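Local coordinates for protein naphthalene dioxygenase small subunit (Rhodococcus sp., PDB 2B1X) that forms the beta subunit of a Rieske non-heme iron naphthalene 1,2-dioxygenase, assembling with the large subunits of this naphthalene-dihydroxylating enzyme, at residues B[89-103]-B[115-127]. Numbering follows the deposited sequence.
Sequences EDPPSRSRHFVTNVR and VTSNLLLYRTRGD
The antiparallel hairpin of strands 94-106 and 112-124, at one edge of the curved mixed sheet of this NTF2-like subunit, is joined here through paired backbone bonds from R94-T124 to T100-N118. A beta bulge between T100 and R103 shifts the register by one before R103 and T116 pair again. Beyond the R94-T124 end, arginines tie the strand 115-124 and its following turn to the loop 89-93. R125 reaches P91 O end-on with NH1 and NH2, both at 2.8 Å and with the oxygen close to the guanidinium plane; NH1 also donates to S93 OG. S93 OG lies in the plane of the R123 guanidinium, with NE at 2.9 Å and the bond nearly straight (170°), while R123 NH2 forms a salt bridge with E89 OE2 (2.8 Å). With an alanine at R125, P91 O would probably lose both donors and S93 OG one of its two, leaving the loop freer to move. On the face bearing R94, that guanidinium bonds T124 OG1 side-on through NE and NH2, and NH2 meets a lone pair of G126 O at 2.7 Å; its bends at chi2 (82°) and chi3 (53°) fold it across the neighbouring strand. Midway, L121 CD1 lies over the H97 ring, 3.6 Å from its centroid, a CH-pi contact; D27 and I171 O hold the ring nitrogens. F98 and T100 face neighbouring beta subunits. S93 OG takes N-H groups from R123 and R125 and donates to E89 OE2, and the charge of the buried carboxylate is probably offset mainly by R123, with R125 at longer range.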
loop_
_atom_site.group_PDB
_atom_site.type_symbol
_atom_site.label_atom_id
_atom_site.label_comp_id
_atom_site.label_asym_id
_atom_site.label_seq_id
_atom_site.Cartn_x
_atom_site.Cartn_y
_atom_site.Cartn_z
ATOM N N GLU B 89 5.641 3.161 -22.697
ATOM C CA GLU B 89 5.312 1.739 -22.905
ATOM C C GLU B 89 6.461 0.972 -23.593
ATOM O O GLU B 89 6.263 -0.027 -24.280
ATOM C CB GLU B 89 3.986 1.631 -23.692
ATOM C CG GLU B 89 2.719 1.767 -22.809
ATOM C CD GLU B 89 2.686 0.777 -21.633
ATOM O OE1 GLU B 89 2.948 -0.426 -21.859
ATOM O OE2 GLU B 89 2.372 1.179 -20.482
ATOM N N ASP B 90 7.676 1.457 -23.414
ATOM C CA ASP B 90 8.858 0.751 -23.888
ATOM C C ASP B 90 9.973 1.016 -22.907
ATOM O O ASP B 90 10.625 2.067 -22.988
ATOM C CB ASP B 90 9.265 1.277 -25.251
ATOM C CG ASP B 90 10.207 0.345 -25.989
ATOM O OD1 ASP B 90 10.793 -0.569 -25.346
ATOM O OD2 ASP B 90 10.435 0.464 -27.222
ATOM N N PRO B 91 10.247 0.071 -22.003
ATOM C CA PRO B 91 9.604 -1.258 -21.934
ATOM C C PRO B 91 8.082 -1.267 -21.646
ATOM O O PRO B 91 7.587 -0.416 -20.916
ATOM C CB PRO B 91 10.304 -1.929 -20.747
ATOM C CG PRO B 91 11.605 -1.141 -20.580
ATOM C CD PRO B 91 11.274 0.265 -20.962
ATOM N N PRO B 92 7.372 -2.228 -22.221
ATOM C CA PRO B 92 5.912 -2.363 -22.009
ATOM C C PRO B 92 5.544 -2.701 -20.568
ATOM O O PRO B 92 6.287 -3.416 -19.888
ATOM C CB PRO B 92 5.509 -3.514 -22.941
ATOM C CG PRO B 92 6.755 -4.242 -23.227
ATOM C CD PRO B 92 7.922 -3.253 -23.119
ATOM N N SER B 93 4.415 -2.164 -20.123
ATOM C CA SER B 93 3.744 -2.615 -18.924
ATOM C C SER B 93 3.339 -4.091 -19.114
ATOM O O SER B 93 3.118 -4.533 -20.241
ATOM C CB SER B 93 2.440 -1.813 -18.735
ATOM O OG SER B 93 2.663 -0.418 -18.591
ATOM N N ARG B 94 3.246 -4.833 -18.011
ATOM C CA ARG B 94 2.545 -6.104 -17.973
ATOM C C ARG B 94 1.136 -5.746 -17.525
ATOM O O ARG B 94 0.953 -5.141 -16.480
ATOM C CB ARG B 94 3.174 -7.053 -16.956
ATOM C CG ARG B 94 4.370 -7.753 -17.479
ATOM C CD ARG B 94 5.623 -6.925 -17.397
ATOM N NE ARG B 94 5.830 -6.423 -16.036
ATOM C CZ ARG B 94 6.939 -5.823 -15.637
ATOM N NH1 ARG B 94 7.966 -5.713 -16.487
ATOM N NH2 ARG B 94 7.058 -5.406 -14.362
ATOM N N SER B 95 0.145 -6.058 -18.344
ATOM C CA SER B 95 -1.225 -5.734 -17.955
ATOM C C SER B 95 -2.133 -6.945 -18.050
ATOM O O SER B 95 -1.830 -7.906 -18.741
ATOM C CB SER B 95 -1.754 -4.655 -18.887
ATOM O OG SER B 95 -1.781 -5.157 -20.205
ATOM N N ARG B 96 -3.264 -6.896 -17.342
ATOM C CA ARG B 96 -4.304 -7.896 -17.541
ATOM C C ARG B 96 -5.655 -7.237 -17.475
ATOM O O ARG B 96 -5.988 -6.564 -16.485
ATOM C CB ARG B 96 -4.195 -9.050 -16.542
ATOM C CG ARG B 96 -5.146 -10.238 -16.850
ATOM C CD ARG B 96 -4.435 -11.600 -16.711
ATOM N NE ARG B 96 -3.126 -11.482 -17.337
ATOM C CZ ARG B 96 -2.913 -11.679 -18.635
ATOM N NH1 ARG B 96 -3.911 -12.100 -19.393
ATOM N NH2 ARG B 96 -1.688 -11.479 -19.155
ATOM N N HIS B 97 -6.430 -7.452 -18.529
ATOM C CA HIS B 97 -7.793 -7.003 -18.598
ATOM C C HIS B 97 -8.683 -8.142 -18.076
ATOM O O HIS B 97 -8.935 -9.108 -18.799
ATOM C CB HIS B 97 -8.190 -6.698 -20.066
ATOM C CG HIS B 97 -7.586 -5.438 -20.635
ATOM N ND1 HIS B 97 -6.223 -5.274 -20.804
ATOM C CD2 HIS B 97 -8.155 -4.272 -21.025
ATOM C CE1 HIS B 97 -5.978 -4.070 -21.311
ATOM N NE2 HIS B 97 -7.132 -3.435 -21.437
ATOM N N PHE B 98 -9.153 -8.038 -16.834
ATOM C CA PHE B 98 -10.172 -8.957 -16.345
ATOM C C PHE B 98 -11.536 -8.375 -16.720
ATOM O O PHE B 98 -11.883 -7.262 -16.291
ATOM C CB PHE B 98 -10.078 -9.120 -14.824
ATOM C CG PHE B 98 -8.781 -9.710 -14.360
ATOM C CD1 PHE B 98 -7.688 -8.875 -14.051
ATOM C CD2 PHE B 98 -8.622 -11.088 -14.286
ATOM C CE1 PHE B 98 -6.469 -9.387 -13.603
ATOM C CE2 PHE B 98 -7.379 -11.632 -13.842
ATOM C CZ PHE B 98 -6.306 -10.786 -13.512
ATOM N N VAL B 99 -12.305 -9.145 -17.495
ATOM C CA VAL B 99 -13.573 -8.698 -18.072
ATOM C C VAL B 99 -14.626 -9.655 -17.481
ATOM O O VAL B 99 -14.558 -10.884 -17.693
ATOM C CB VAL B 99 -13.540 -8.792 -19.620
ATOM C CG1 VAL B 99 -14.842 -8.402 -20.211
ATOM C CG2 VAL B 99 -12.367 -7.904 -20.242
ATOM N N THR B 100 -15.572 -9.101 -16.721
ATOM C CA THR B 100 -16.556 -9.917 -16.027
ATOM C C THR B 100 -17.895 -9.258 -16.089
ATOM O O THR B 100 -18.007 -8.099 -16.538
ATOM C CB THR B 100 -16.203 -10.029 -14.510
ATOM O OG1 THR B 100 -16.531 -8.785 -13.873
ATOM C CG2 THR B 100 -14.730 -10.232 -14.292
ATOM N N ASN B 101 -18.914 -9.955 -15.568
ATOM C CA ASN B 101 -20.265 -9.393 -15.509
ATOM C C ASN B 101 -20.712 -8.910 -16.918
ATOM O O ASN B 101 -21.187 -7.788 -17.063
ATOM C CB ASN B 101 -20.321 -8.187 -14.550
ATOM C CG ASN B 101 -20.120 -8.549 -13.081
ATOM O OD1 ASN B 101 -21.005 -8.282 -12.233
ATOM N ND2 ASN B 101 -18.970 -9.105 -12.757
ATOM N N VAL B 102 -20.541 -9.729 -17.950
ATOM C CA VAL B 102 -20.887 -9.307 -19.325
ATOM C C VAL B 102 -22.399 -9.265 -19.529
ATOM O O VAL B 102 -23.096 -10.269 -19.332
ATOM C CB VAL B 102 -20.205 -10.183 -20.377
ATOM C CG1 VAL B 102 -20.701 -9.832 -21.851
ATOM C CG2 VAL B 102 -18.679 -10.078 -20.276
ATOM N N ARG B 103 -22.926 -8.094 -19.871
ATOM C CA ARG B 103 -24.356 -7.958 -20.179
ATOM C C ARG B 103 -24.516 -7.538 -21.635
ATOM O O ARG B 103 -23.859 -6.598 -22.116
ATOM C CB ARG B 103 -25.046 -6.947 -19.241
ATOM C CG ARG B 103 -25.061 -7.362 -17.756
ATOM C CD ARG B 103 -24.858 -6.206 -16.805
ATOM N NE ARG B 103 -23.426 -5.944 -16.709
ATOM C CZ ARG B 103 -22.886 -4.820 -16.264
ATOM N NH1 ARG B 103 -23.672 -3.822 -15.867
ATOM N NH2 ARG B 103 -21.560 -4.695 -16.217
ATOM N N VAL B 115 -23.241 -3.582 -25.175
ATOM C CA VAL B 115 -22.488 -4.557 -24.436
ATOM C C VAL B 115 -21.814 -3.846 -23.274
ATOM O O VAL B 115 -21.059 -2.908 -23.484
ATOM C CB VAL B 115 -21.468 -5.272 -25.337
ATOM C CG1 VAL B 115 -20.687 -6.312 -24.552
ATOM C CG2 VAL B 115 -22.195 -5.910 -26.533
ATOM N N THR B 116 -22.138 -4.301 -22.071
ATOM C CA THR B 116 -21.659 -3.720 -20.812
ATOM C C THR B 116 -20.858 -4.761 -20.020
ATOM O O THR B 116 -21.344 -5.866 -19.762
ATOM C CB THR B 116 -22.845 -3.217 -19.959
ATOM O OG1 THR B 116 -23.709 -2.408 -20.762
ATOM C CG2 THR B 116 -22.353 -2.250 -18.899
ATOM N N SER B 117 -19.626 -4.412 -19.673
ATOM C CA SER B 117 -18.795 -5.319 -18.872
ATOM C C SER B 117 -18.072 -4.606 -17.747
ATOM O O SER B 117 -17.777 -3.417 -17.863
ATOM C CB SER B 117 -17.804 -6.058 -19.773
ATOM O OG SER B 117 -17.139 -5.176 -20.671
ATOM N N ASN B 118 -17.798 -5.335 -16.653
ATOM C CA ASN B 118 -16.903 -4.847 -15.609
ATOM C C ASN B 118 -15.451 -5.108 -15.983
ATOM O O ASN B 118 -15.116 -6.181 -16.497
ATOM C CB ASN B 118 -17.259 -5.496 -14.273
ATOM C CG ASN B 118 -18.537 -4.950 -13.727
ATOM O OD1 ASN B 118 -19.116 -4.014 -14.320
ATOM N ND2 ASN B 118 -19.027 -5.538 -12.653
ATOM N N LEU B 119 -14.597 -4.113 -15.772
ATOM C CA LEU B 119 -13.196 -4.235 -16.153
ATOM C C LEU B 119 -12.389 -3.995 -14.919
ATOM O O LEU B 119 -12.560 -2.960 -14.249
ATOM C CB LEU B 119 -12.782 -3.222 -17.239
ATOM C CG LEU B 119 -11.260 -3.061 -17.445
ATOM C CD1 LEU B 119 -10.584 -4.293 -18.079
ATOM C CD2 LEU B 119 -10.968 -1.809 -18.279
ATOM N N LEU B 120 -11.531 -4.950 -14.587
ATOM C CA LEU B 120 -10.453 -4.663 -13.662
ATOM C C LEU B 120 -9.126 -4.783 -14.435
ATOM O O LEU B 120 -8.789 -5.843 -14.969
ATOM C CB LEU B 120 -10.506 -5.572 -12.425
ATOM C CG LEU B 120 -9.443 -5.894 -11.370
ATOM C CD1 LEU B 120 -8.024 -5.394 -11.620
ATOM C CD2 LEU B 120 -9.907 -5.576 -9.979
ATOM N N LEU B 121 -8.393 -3.678 -14.491
ATOM C CA LEU B 121 -7.147 -3.653 -15.251
ATOM C C LEU B 121 -5.974 -3.652 -14.276
ATOM O O LEU B 121 -5.900 -2.767 -13.427
ATOM C CB LEU B 121 -7.115 -2.418 -16.143
ATOM C CG LEU B 121 -5.801 -2.205 -16.927
ATOM C CD1 LEU B 121 -5.608 -3.188 -18.033
ATOM C CD2 LEU B 121 -5.697 -0.798 -17.430
ATOM N N TYR B 122 -5.106 -4.673 -14.378
ATOM C CA TYR B 122 -3.954 -4.830 -13.516
ATOM C C TYR B 122 -2.730 -4.355 -14.267
ATOM O O TYR B 122 -2.641 -4.589 -15.462
ATOM C CB TYR B 122 -3.804 -6.314 -13.086
ATOM C CG TYR B 122 -2.602 -6.623 -12.175
ATOM C CD1 TYR B 122 -2.712 -6.567 -10.811
ATOM C CD2 TYR B 122 -1.357 -6.988 -12.715
ATOM C CE1 TYR B 122 -1.623 -6.880 -9.970
ATOM C CE2 TYR B 122 -0.261 -7.259 -11.906
ATOM C CZ TYR B 122 -0.391 -7.203 -10.552
ATOM O OH TYR B 122 0.694 -7.481 -9.794
ATOM N N ARG B 123 -1.786 -3.678 -13.599
ATOM C CA ARG B 123 -0.609 -3.108 -14.317
ATOM C C ARG B 123 0.679 -3.091 -13.474
ATOM O O ARG B 123 0.637 -2.603 -12.376
ATOM C CB ARG B 123 -0.927 -1.680 -14.821
ATOM C CG ARG B 123 0.195 -1.021 -15.702
ATOM C CD ARG B 123 0.086 0.520 -15.795
ATOM N NE ARG B 123 0.857 1.090 -16.911
ATOM C CZ ARG B 123 0.819 2.370 -17.267
ATOM N NH1 ARG B 123 0.098 3.244 -16.551
ATOM N NH2 ARG B 123 1.541 2.793 -18.304
ATOM N N THR B 124 1.793 -3.657 -13.986
ATOM C CA THR B 124 3.119 -3.458 -13.385
ATOM C C THR B 124 4.101 -2.944 -14.437
ATOM O O THR B 124 3.936 -3.209 -15.612
ATOM C CB THR B 124 3.711 -4.751 -12.735
ATOM O OG1 THR B 124 3.899 -5.753 -13.747
ATOM C CG2 THR B 124 2.738 -5.407 -11.713
ATOM N N ARG B 125 5.133 -2.255 -13.980
ATOM C CA ARG B 125 6.247 -1.809 -14.847
ATOM C C ARG B 125 7.582 -2.019 -14.151
ATOM O O ARG B 125 7.688 -1.859 -12.910
ATOM C CB ARG B 125 6.106 -0.319 -15.199
ATOM C CG ARG B 125 4.869 0.056 -16.001
ATOM C CD ARG B 125 4.878 1.525 -16.577
ATOM N NE ARG B 125 6.119 1.837 -17.302
ATOM C CZ ARG B 125 6.487 1.293 -18.450
ATOM N NH1 ARG B 125 5.722 0.373 -19.024
ATOM N NH2 ARG B 125 7.663 1.628 -19.013
ATOM N N GLY B 126 8.594 -2.423 -14.916
ATOM C CA GLY B 126 9.943 -2.549 -14.363
ATOM C C GLY B 126 10.053 -3.572 -13.256
ATOM O O GLY B 126 9.272 -4.511 -13.180
ATOM N N ASP B 127 11.005 -3.373 -12.360
ATOM C CA ASP B 127 11.244 -4.378 -11.335
ATOM C C ASP B 127 10.907 -3.892 -9.945
ATOM O O ASP B 127 11.278 -4.519 -8.978
ATOM C CB ASP B 127 12.688 -4.897 -11.416
ATOM C CG ASP B 127 13.750 -3.838 -11.009
ATOM O OD1 ASP B 127 13.487 -2.586 -10.920
ATOM O OD2 ASP B 127 14.908 -4.212 -10.749
HETATM O O HOH W 1 7.894 -2.444 -17.683
HETATM O O HOH W 2 -25.626 -3.970 -21.918
#